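Local coordinates for uncharacterized esterase YxiM (Bacillus subtilis, PDB 2O14), which is of uncharacterized function but probably acts as an ester hydrolase of the GDSL family, joined to a galactose-binding-like beta domain that holds a manganese ion, at residues 84-90 and 152-158; 161-166 and 224-229; 105-111 and 122-126. One frame throughout, in Å; residues are numbered along the deposited sequence.

Contact 1 of 3, residues 84-90 and 152-158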
loop_
_atom_site.group_PDB
_atom_site.type_symbol
_atom_site.label_atom_id
_atom_site.label_comp_id
_atom_site.label_asym_id
_atom_site.label_seq_id
_atom_site.Cartn_x
_atom_site.Cartn_y
_atom_site.Cartn_z
ATOM N N LEU A 84 -4.192 -19.348 15.534
ATOM C CA LEU A 84 -4.885 -18.295 16.274
ATOM C C LEU A 84 -6.396 -18.486 16.263
ATOM O O LEU A 84 -6.969 -18.908 15.257
ATOM C CB LEU A 84 -4.598 -16.928 15.642
ATOM C CG LEU A 84 -3.158 -16.451 15.441
ATOM C CD1 LEU A 84 -3.158 -15.200 14.564
ATOM C CD2 LEU A 84 -2.517 -16.169 16.787
ATOM N N PRO A 85 -7.065 -18.182 17.386
ATOM C CA PRO A 85 -8.523 -18.336 17.396
ATOM C C PRO A 85 -9.033 -17.401 16.303
ATOM O O PRO A 85 -8.445 -16.342 16.080
ATOM C CB PRO A 85 -8.912 -17.849 18.788
ATOM C CG PRO A 85 -7.708 -18.220 19.623
ATOM C CD PRO A 85 -6.553 -17.828 18.724
ATOM N N ASN A 86 -10.107 -17.777 15.620
ATOM C CA ASN A 86 -10.642 -16.931 14.561
ATOM C C ASN A 86 -11.025 -15.544 15.078
ATOM O O ASN A 86 -11.382 -15.379 16.245
ATOM C CB ASN A 86 -11.852 -17.607 13.911
ATOM C CG ASN A 86 -11.458 -18.765 13.015
ATOM O OD1 ASN A 86 -12.268 -19.651 12.732
ATOM N ND2 ASN A 86 -10.211 -18.760 12.552
ATOM N N GLY A 87 -10.944 -14.553 14.194
ATOM C CA GLY A 87 -11.279 -13.184 14.552
ATOM C C GLY A 87 -10.489 -12.205 13.700
ATOM O O GLY A 87 -9.852 -12.609 12.727
ATOM N N LEU A 88 -10.536 -10.923 14.050
ATOM C CA LEU A 88 -9.792 -9.903 13.318
ATOM C C LEU A 88 -8.531 -9.597 14.119
ATOM O O LEU A 88 -8.600 -9.371 15.330
ATOM C CB LEU A 88 -10.625 -8.630 13.169
ATOM C CG LEU A 88 -9.953 -7.534 12.334
ATOM C CD1 LEU A 88 -9.959 -7.953 10.865
ATOM C CD2 LEU A 88 -10.689 -6.210 12.512
ATOM N N TYR A 89 -7.382 -9.591 13.453
ATOM C CA TYR A 89 -6.119 -9.333 14.136
ATOM C C TYR A 89 -5.339 -8.137 13.606
ATOM O O TYR A 89 -5.474 -7.747 12.447
ATOM C CB TYR A 89 -5.204 -10.562 14.062
ATOM C CG TYR A 89 -5.627 -11.711 14.941
ATOM C CD1 TYR A 89 -6.646 -12.575 14.555
ATOM C CD2 TYR A 89 -5.023 -11.918 16.178
ATOM C CE1 TYR A 89 -7.050 -13.624 15.381
ATOM C CE2 TYR A 89 -5.420 -12.959 17.012
ATOM C CZ TYR A 89 -6.433 -13.808 16.608
ATOM O OH TYR A 89 -6.828 -14.844 17.426
ATOM N N GLU A 90 -4.528 -7.557 14.480
ATOM C CA GLU A 90 -3.680 -6.443 14.109
ATOM C C GLU A 90 -2.291 -7.047 14.045
ATOM O O GLU A 90 -1.858 -7.704 14.990
ATOM C CB GLU A 90 -3.702 -5.347 15.173
ATOM C CG GLU A 90 -2.738 -4.198 14.872
ATOM C CD GLU A 90 -2.672 -3.170 15.991
ATOM O OE1 GLU A 90 -2.009 -3.437 17.022
ATOM O OE2 GLU A 90 -3.290 -2.096 15.836
ATOM N N ILE A 152 1.339 -9.654 17.071
ATOM C CA ILE A 152 -0.006 -9.984 16.630
ATOM C C ILE A 152 -0.997 -9.788 17.778
ATOM O O ILE A 152 -0.898 -10.440 18.817
ATOM C CB ILE A 152 -0.036 -11.435 16.124
ATOM C CG1 ILE A 152 0.997 -11.588 14.997
ATOM C CG2 ILE A 152 -1.431 -11.809 15.648
ATOM C CD1 ILE A 152 1.309 -13.020 14.627
ATOM N N LYS A 153 -1.948 -8.879 17.584
ATOM C CA LYS A 153 -2.937 -8.583 18.611
ATOM C C LYS A 153 -4.361 -8.755 18.092
ATOM O O LYS A 153 -4.702 -8.279 17.009
ATOM C CB LYS A 153 -2.737 -7.149 19.108
ATOM C CG LYS A 153 -3.465 -6.845 20.404
ATOM C CD LYS A 153 -3.282 -5.401 20.846
ATOM C CE LYS A 153 -4.061 -4.444 19.962
ATOM N NZ LYS A 153 -4.067 -3.064 20.530
ATOM N N LYS A 154 -5.196 -9.431 18.874
ATOM C CA LYS A 154 -6.578 -9.663 18.480
ATOM C C LYS A 154 -7.421 -8.409 18.711
ATOM O O LYS A 154 -7.411 -7.837 19.797
ATOM C CB LYS A 154 -7.158 -10.845 19.261
ATOM C CG LYS A 154 -8.511 -11.313 18.747
ATOM C CD LYS A 154 -8.951 -12.627 19.379
ATOM C CE LYS A 154 -10.259 -13.095 18.755
ATOM N NZ LYS A 154 -10.734 -14.413 19.270
ATOM N N LEU A 155 -8.153 -7.989 17.683
ATOM C CA LEU A 155 -8.991 -6.797 17.766
ATOM C C LEU A 155 -10.465 -7.104 17.999
ATOM O O LEU A 155 -11.168 -6.339 18.658
ATOM C CB LEU A 155 -8.862 -5.974 16.480
ATOM C CG LEU A 155 -7.471 -5.418 16.151
ATOM C CD1 LEU A 155 -7.475 -4.837 14.742
ATOM C CD2 LEU A 155 -7.086 -4.356 17.174
ATOM N N SER A 156 -10.937 -8.221 17.457
ATOM C CA SER A 156 -12.343 -8.583 17.603
ATOM C C SER A 156 -12.558 -10.073 17.409
ATOM O O SER A 156 -11.762 -10.729 16.740
ATOM C CB SER A 156 -13.172 -7.818 16.572
ATOM O OG SER A 156 -14.475 -8.361 16.455
ATOM N N ASP A 157 -13.630 -10.604 17.996
ATOM C CA ASP A 157 -13.950 -12.022 17.852
ATOM C C ASP A 157 -14.655 -12.238 16.526
ATOM O O ASP A 157 -14.847 -13.376 16.088
ATOM C CB ASP A 157 -14.861 -12.512 18.984
ATOM C CG ASP A 157 -14.171 -12.516 20.336
ATOM O OD1 ASP A 157 -12.965 -12.844 20.391
ATOM O OD2 ASP A 157 -14.845 -12.207 21.343
ATOM N N GLN A 158 -15.063 -11.139 15.901
ATOM C CA GLN A 158 -15.736 -11.196 14.611
ATOM C C GLN A 158 -14.660 -11.190 13.538
ATOM O O GLN A 158 -13.944 -10.202 13.374
ATOM C CB GLN A 158 -16.638 -9.979 14.416
ATOM C CG GLN A 158 -17.806 -9.886 15.372
ATOM C CD GLN A 158 -18.734 -11.072 15.269
ATOM O OE1 GLN A 158 -19.016 -11.565 14.173
ATOM N NE2 GLN A 158 -19.230 -11.534 16.413
#
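A classic beta bulge interrupts this antiparallel pairing: Leu155 and Ser156 both face Leu88, and the register slips by one residue between Leu88 and Tyr89. The hydrogen bonds locate it. Leu88 O accepts from Leu155 N at 2.8 Å and weakly from Ser156 N at 3.4 Å, while Leu88 N donates to Ser156 O at 3.0 Å. Beyond the bulge regular pairing resumes, with Glu90 N to Lys153 O at 2.6 Å and Lys153 N to Glu90 O at 2.8 Å; the short strand axes run at 136° to each other, with a closest approach of 4.4 Å. Tyr89 and Lys154, a non-hydrogen-bonded pair, share one face: Lys154 CG lies 4.1 Å from the Tyr89 ring centroid, 22° off its normal, a CH-pi contact. Lys154 NZ forms a salt bridge within its own segment, to Asp157 OD1 (2.9 Å), and reaches across with a weak hydrogen bond to Asn86 O (3.2 Å). At Gly87 (phi 151°, psi -170°) an ideal CB would sit 2.4 Å from Ser156 O, so a side chain would clash. Tyr89 OH donates to Pro85 O at 2.6 Å, joining strand to preceding loop. In the mixed sheet of the galactose-binding-like domain, strand 87-95 lies between 146-156 and 120-127; backbone hydrogen bonds link Tyr89 with Ile125, and Ile152 with Tyr16 of strand 15-20.

Contact 2 of 3, residues 161-166 and 224-229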
loop_
_atom_site.group_PDB
_atom_site.type_symbol
_atom_site.label_atom_id
_atom_site.label_comp_id
_atom_site.label_asym_id
_atom_site.label_seq_id
_atom_site.Cartn_x
_atom_site.Cartn_y
_atom_site.Cartn_z
ATOM N N THR A 161 -13.307 -7.659 8.468
ATOM C CA THR A 161 -12.523 -6.435 8.375
ATOM C C THR A 161 -13.322 -5.198 8.757
ATOM O O THR A 161 -14.553 -5.185 8.655
ATOM C CB THR A 161 -12.026 -6.213 6.942
ATOM O OG1 THR A 161 -13.158 -6.047 6.080
ATOM C CG2 THR A 161 -11.205 -7.402 6.461
ATOM N N ASN A 162 -12.616 -4.159 9.197
ATOM C CA ASN A 162 -13.256 -2.895 9.541
ATOM C C ASN A 162 -13.426 -2.117 8.238
ATOM O O ASN A 162 -12.838 -2.477 7.215
ATOM C CB ASN A 162 -12.389 -2.081 10.505
ATOM C CG ASN A 162 -12.417 -2.622 11.921
ATOM O OD1 ASN A 162 -13.486 -2.865 12.481
ATOM N ND2 ASN A 162 -11.242 -2.803 12.513
ATOM N N ARG A 163 -14.227 -1.059 8.269
ATOM C CA ARG A 163 -14.440 -0.247 7.078
ATOM C C ARG A 163 -13.069 0.248 6.617
ATOM O O ARG A 163 -12.278 0.742 7.424
ATOM C CB ARG A 163 -15.350 0.926 7.408
ATOM C CG ARG A 163 -16.010 1.537 6.200
ATOM C CD ARG A 163 -17.044 2.548 6.631
ATOM N NE ARG A 163 -17.742 3.127 5.493
ATOM C CZ ARG A 163 -18.686 4.053 5.603
ATOM N NH1 ARG A 163 -19.036 4.495 6.806
ATOM N NH2 ARG A 163 -19.267 4.543 4.518
ATOM N N THR A 164 -12.783 0.121 5.326
ATOM C CA THR A 164 -11.471 0.515 4.832
ATOM C C THR A 164 -11.450 1.210 3.482
ATOM O O THR A 164 -12.298 0.969 2.629
ATOM C CB THR A 164 -10.556 -0.721 4.698
ATOM O OG1 THR A 164 -10.609 -1.496 5.904
ATOM C CG2 THR A 164 -9.116 -0.294 4.425
ATOM N N ILE A 165 -10.454 2.073 3.306
ATOM C CA ILE A 165 -10.240 2.773 2.048
ATOM C C ILE A 165 -9.034 2.066 1.426
ATOM O O ILE A 165 -7.925 2.162 1.955
ATOM C CB ILE A 165 -9.835 4.245 2.249
ATOM C CG1 ILE A 165 -10.917 5.004 3.019
ATOM C CG2 ILE A 165 -9.595 4.902 0.886
ATOM C CD1 ILE A 165 -12.208 5.127 2.269
ATOM N N TYR A 166 -9.244 1.345 0.328
ATOM C CA TYR A 166 -8.139 0.657 -0.338
ATOM C C TYR A 166 -7.625 1.586 -1.429
ATOM O O TYR A 166 -8.380 1.981 -2.323
ATOM C CB TYR A 166 -8.621 -0.661 -0.946
ATOM C CG TYR A 166 -9.037 -1.677 0.091
ATOM C CD1 TYR A 166 -8.101 -2.527 0.677
ATOM C CD2 TYR A 166 -10.360 -1.759 0.519
ATOM C CE1 TYR A 166 -8.473 -3.437 1.664
ATOM C CE2 TYR A 166 -10.741 -2.662 1.506
ATOM C CZ TYR A 166 -9.795 -3.496 2.075
ATOM O OH TYR A 166 -10.174 -4.379 3.056
ATOM N N ILE A 224 -6.645 -6.641 -2.939
ATOM C CA ILE A 224 -7.761 -5.803 -2.525
ATOM C C ILE A 224 -9.104 -6.523 -2.665
ATOM O O ILE A 224 -9.977 -6.375 -1.812
ATOM C CB ILE A 224 -7.802 -4.497 -3.341
ATOM C CG1 ILE A 224 -6.548 -3.667 -3.047
ATOM C CG2 ILE A 224 -9.071 -3.709 -3.007
ATOM C CD1 ILE A 224 -6.418 -2.430 -3.908
ATOM N N LEU A 225 -9.271 -7.293 -3.738
ATOM C CA LEU A 225 -10.510 -8.034 -3.968
ATOM C C LEU A 225 -10.718 -9.099 -2.902
ATOM O O LEU A 225 -11.840 -9.556 -2.667
ATOM C CB LEU A 225 -10.488 -8.686 -5.354
ATOM C CG LEU A 225 -10.600 -7.700 -6.521
ATOM C CD1 LEU A 225 -10.317 -8.404 -7.840
ATOM C CD2 LEU A 225 -11.993 -7.079 -6.519
ATOM N N LYS A 226 -9.624 -9.491 -2.259
ATOM C CA LYS A 226 -9.659 -10.494 -1.207
ATOM C C LYS A 226 -10.477 -10.021 -0.004
ATOM O O LYS A 226 -11.136 -10.824 0.656
ATOM C CB LYS A 226 -8.231 -10.799 -0.747
ATOM C CG LYS A 226 -8.118 -11.816 0.386
ATOM C CD LYS A 226 -8.154 -13.245 -0.127
ATOM C CE LYS A 226 -7.933 -14.235 1.007
ATOM N NZ LYS A 226 -7.921 -15.635 0.511
ATOM N N TYR A 227 -10.445 -8.721 0.275
ATOM C CA TYR A 227 -11.144 -8.197 1.444
ATOM C C TYR A 227 -12.174 -7.093 1.227
ATOM O O TYR A 227 -13.076 -6.930 2.046
ATOM C CB TYR A 227 -10.120 -7.692 2.466
ATOM C CG TYR A 227 -9.069 -8.707 2.837
ATOM C CD1 TYR A 227 -9.391 -9.828 3.602
ATOM C CD2 TYR A 227 -7.742 -8.543 2.436
ATOM C CE1 TYR A 227 -8.415 -10.760 3.963
ATOM C CE2 TYR A 227 -6.757 -9.477 2.790
ATOM C CZ TYR A 227 -7.101 -10.579 3.555
ATOM O OH TYR A 227 -6.137 -11.496 3.919
ATOM N N ILE A 228 -12.052 -6.331 0.146
ATOM C CA ILE A 228 -12.993 -5.238 -0.089
ATOM C C ILE A 228 -14.445 -5.724 -0.115
ATOM O O ILE A 228 -14.759 -6.757 -0.700
ATOM C CB ILE A 228 -12.644 -4.479 -1.394
ATOM C CG1 ILE A 228 -13.229 -3.066 -1.342
ATOM C CG2 ILE A 228 -13.161 -5.242 -2.596
ATOM C CD1 ILE A 228 -12.690 -2.132 -2.421
ATOM N N LYS A 229 -15.325 -4.971 0.536
ATOM C CA LYS A 229 -16.738 -5.329 0.616
ATOM C C LYS A 229 -17.626 -4.089 0.704
ATOM O O LYS A 229 -17.134 -2.960 0.709
ATOM C CB LYS A 229 -16.977 -6.209 1.847
ATOM C CG LYS A 229 -16.501 -5.591 3.154
ATOM C CD LYS A 229 -16.780 -6.512 4.342
ATOM C CE LYS A 229 -16.133 -5.991 5.617
ATOM N NZ LYS A 229 -16.599 -4.629 5.973
HETATM O O HOH W 1 -12.663 -4.451 4.011
#
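Strand 164-169 belongs to the parallel sheet of the SGNH (GDSL) hydrolase domain, a flavodoxin-like alpha/beta/alpha fold, and here it meets the last part of helix 220-225 and the residues after it, which lead to the neighbouring strand 233-237. Without backbone-to-backbone bonds between the segments, the contact rests on side chains and one water. Ile224 starts it: its CG2 touches Tyr166 CG at 3.7 Å, and its carbonyl O accepts from Tyr227 N (3.2 Å) and Ile228 N (2.9 Å), the i+3 and i+4 bonds of a helical turn. At Tyr227 the CA-to-CB bond points toward the strand segment, placing CB 3.4 Å from Tyr166 OH and 4.1 Å from Thr161 CG2, whereas the phenol leads away and its OH bonds to Gln110 of the beta domain. Ile228, which also packs on Val265 of helix 251-266, contributes CG1, 3.7 Å from Tyr166 CD2; Tyr166 thus lies against both isoleucines and, with 115 Å² covered, is the most extensively covered residue here. Lys229 extends its side chain to the interdomain linker: NZ makes a weak 3.4 Å hydrogen bond to Thr161 O, and CE comes within 3.0 Å of Thr161 OG1. One water completes the junction, accepting from Thr161 OG1 and Tyr166 OH, each at 2.7 Å, and donating to Tyr227 O at 3.2 Å.

Contact 3 of 3, residues 105-111 and 122-126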
loop_
_atom_site.group_PDB
_atom_site.type_symbol
_atom_site.label_atom_id
_atom_site.label_comp_id
_atom_site.label_asym_id
_atom_site.label_seq_id
_atom_site.Cartn_x
_atom_site.Cartn_y
_atom_site.Cartn_z
ATOM N N ALA A 105 0.258 -12.471 3.227
ATOM C CA ALA A 105 -0.381 -13.297 4.239
ATOM C C ALA A 105 -1.683 -13.799 3.653
ATOM O O ALA A 105 -2.389 -13.055 2.980
ATOM C CB ALA A 105 -0.638 -12.488 5.495
ATOM N N GLU A 106 -1.988 -15.069 3.897
ATOM C CA GLU A 106 -3.203 -15.677 3.379
ATOM C C GLU A 106 -3.244 -15.667 1.849
ATOM O O GLU A 106 -4.309 -15.516 1.249
ATOM C CB GLU A 106 -4.432 -14.960 3.940
ATOM C CG GLU A 106 -4.484 -14.948 5.464
ATOM C CD GLU A 106 -4.278 -16.333 6.070
ATOM O OE1 GLU A 106 -3.162 -16.603 6.570
ATOM O OE2 GLU A 106 -5.228 -17.153 6.035
ATOM N N GLY A 107 -2.073 -15.810 1.230
ATOM C CA GLY A 107 -1.985 -15.853 -0.222
ATOM C C GLY A 107 -2.017 -14.557 -1.014
ATOM O O GLY A 107 -2.042 -14.601 -2.249
ATOM N N VAL A 108 -2.007 -13.410 -0.341
ATOM C CA VAL A 108 -2.040 -12.125 -1.047
ATOM C C VAL A 108 -1.196 -11.048 -0.372
ATOM O O VAL A 108 -0.826 -11.178 0.796
ATOM C CB VAL A 108 -3.484 -11.577 -1.167
ATOM C CG1 VAL A 108 -4.357 -12.561 -1.930
ATOM C CG2 VAL A 108 -4.064 -11.316 0.214
ATOM N N PHE A 109 -0.891 -9.985 -1.113
ATOM C CA PHE A 109 -0.116 -8.883 -0.556
ATOM C C PHE A 109 -0.894 -8.210 0.572
ATOM O O PHE A 109 -2.121 -8.089 0.498
ATOM C CB PHE A 109 0.177 -7.838 -1.633
ATOM C CG PHE A 109 1.260 -8.236 -2.590
ATOM C CD1 PHE A 109 2.533 -8.550 -2.127
ATOM C CD2 PHE A 109 1.026 -8.246 -3.959
ATOM C CE1 PHE A 109 3.565 -8.864 -3.013
ATOM C CE2 PHE A 109 2.051 -8.559 -4.858
ATOM C CZ PHE A 109 3.326 -8.867 -4.382
ATOM N N GLN A 110 -0.183 -7.776 1.609
ATOM C CA GLN A 110 -0.804 -7.082 2.735
ATOM C C GLN A 110 -0.168 -5.692 2.877
ATOM O O GLN A 110 -0.863 -4.711 3.149
ATOM C CB GLN A 110 -0.609 -7.867 4.032
ATOM C CG GLN A 110 -1.220 -9.271 4.056
ATOM C CD GLN A 110 -2.738 -9.268 4.084
ATOM O OE1 GLN A 110 -3.358 -8.352 4.621
ATOM N NE2 GLN A 110 -3.344 -10.311 3.530
ATOM N N VAL A 111 1.151 -5.613 2.709
ATOM C CA VAL A 111 1.864 -4.335 2.795
ATOM C C VAL A 111 2.760 -4.220 1.561
ATOM O O VAL A 111 3.483 -5.159 1.232
ATOM C CB VAL A 111 2.753 -4.235 4.069
ATOM C CG1 VAL A 111 3.326 -2.825 4.189
ATOM C CG2 VAL A 111 1.938 -4.573 5.316
ATOM N N THR A 122 1.916 -1.606 10.106
ATOM C CA THR A 122 0.881 -2.392 10.754
ATOM C C THR A 122 -0.326 -2.554 9.841
ATOM O O THR A 122 -0.674 -1.642 9.096
ATOM C CB THR A 122 0.424 -1.702 12.056
ATOM O OG1 THR A 122 1.544 -1.567 12.937
ATOM C CG2 THR A 122 -0.657 -2.510 12.744
ATOM N N PHE A 123 -0.962 -3.717 9.894
ATOM C CA PHE A 123 -2.151 -3.948 9.079
ATOM C C PHE A 123 -3.093 -4.887 9.813
ATOM O O PHE A 123 -2.678 -5.635 10.695
ATOM C CB PHE A 123 -1.765 -4.533 7.716
ATOM C CG PHE A 123 -1.174 -5.911 7.789
ATOM C CD1 PHE A 123 -1.980 -7.033 7.660
ATOM C CD2 PHE A 123 0.194 -6.085 7.981
ATOM C CE1 PHE A 123 -1.433 -8.315 7.717
ATOM C CE2 PHE A 123 0.756 -7.362 8.041
ATOM C CZ PHE A 123 -0.061 -8.478 7.908
ATOM N N GLN A 124 -4.367 -4.836 9.456
ATOM C CA GLN A 124 -5.359 -5.693 10.084
ATOM C C GLN A 124 -5.710 -6.811 9.122
ATOM O O GLN A 124 -5.682 -6.621 7.907
ATOM C CB GLN A 124 -6.594 -4.875 10.435
ATOM C CG GLN A 124 -6.291 -3.766 11.408
ATOM C CD GLN A 124 -7.508 -2.935 11.752
ATOM O OE1 GLN A 124 -7.439 -2.048 12.604
ATOM N NE2 GLN A 124 -8.628 -3.211 11.091
ATOM N N ILE A 125 -6.040 -7.979 9.659
ATOM C CA ILE A 125 -6.364 -9.115 8.811
ATOM C C ILE A 125 -7.287 -10.101 9.513
ATOM O O ILE A 125 -7.093 -10.423 10.687
ATOM C CB ILE A 125 -5.067 -9.862 8.400
ATOM C CG1 ILE A 125 -5.381 -10.993 7.418
ATOM C CG2 ILE A 125 -4.393 -10.442 9.639
ATOM C CD1 ILE A 125 -4.143 -11.711 6.928
ATOM N N PRO A 126 -8.326 -10.572 8.812
ATOM C CA PRO A 126 -9.212 -11.531 9.475
ATOM C C PRO A 126 -8.632 -12.941 9.383
ATOM O O PRO A 126 -8.062 -13.323 8.358
ATOM C CB PRO A 126 -10.523 -11.386 8.703
ATOM C CG PRO A 126 -10.062 -11.026 7.316
ATOM C CD PRO A 126 -8.950 -10.034 7.585
HETATM O O HOH W 2 -6.234 -7.789 5.484
#
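This is the interior of the beta sandwich of the galactose-binding-like domain, where its two sheets face each other, and the layered geometry is explicit: the axes of strands 108-110 and 122-126 come no closer than 9.6 Å, and no direct hydrogen bond crosses. Side chains fill the gap. Gln110 CB sits over the Phe123 ring, 3.9 Å from its centroid and 13° off the normal, a CH-pi contact, while Val111 CG2 reaches Phe123 CD2 at 3.5 Å. Gln110 and Val111 both face Val103, a classic beta bulge, and both direct CB toward the opposing strand. Ile125 CD1 meets Ala105 CB at 3.9 Å and Glu106 CG at 3.6 Å, beside the type I' turn from Ala105 to Val108. Gln110 NE2 donates to Ala105 O (3.0 Å); a water donates to Gln110 OE1 at 3.1 Å and Gln124 O at 2.7 Å. Strand 108-115 is an outermost strand of its sheet, beside 100-105, with Val108 and Phe109 touching helix 220-225; strand 120-127 pairs with 87-95.

Contact 3 is the buried one, between facing sheets; contacts 1 and 2 are partly buried, and contact 1 lies farthest out, about 21 Å from the chain centre to its own centre, with several exposed residues. Their chemistry follows: backbone hydrogen bonding in contact 1, with a single salt bridge inside 152-158, against side-chain packing with a bridging water in contacts 2 and 3. Contacts 1 and 3 share a sheet through neighbouring strands 87-95 and 120-127, where Glu90 CG packs 3.4 Å from Thr122 CG2. Contact 2 lies at the edge of the hydrolase domain, with the linker, yet reaches both: Thr161 CG2 is 3.6 Å from Pro126 CD, and Thr161 CA is 3.9 Å from Leu88 CD1.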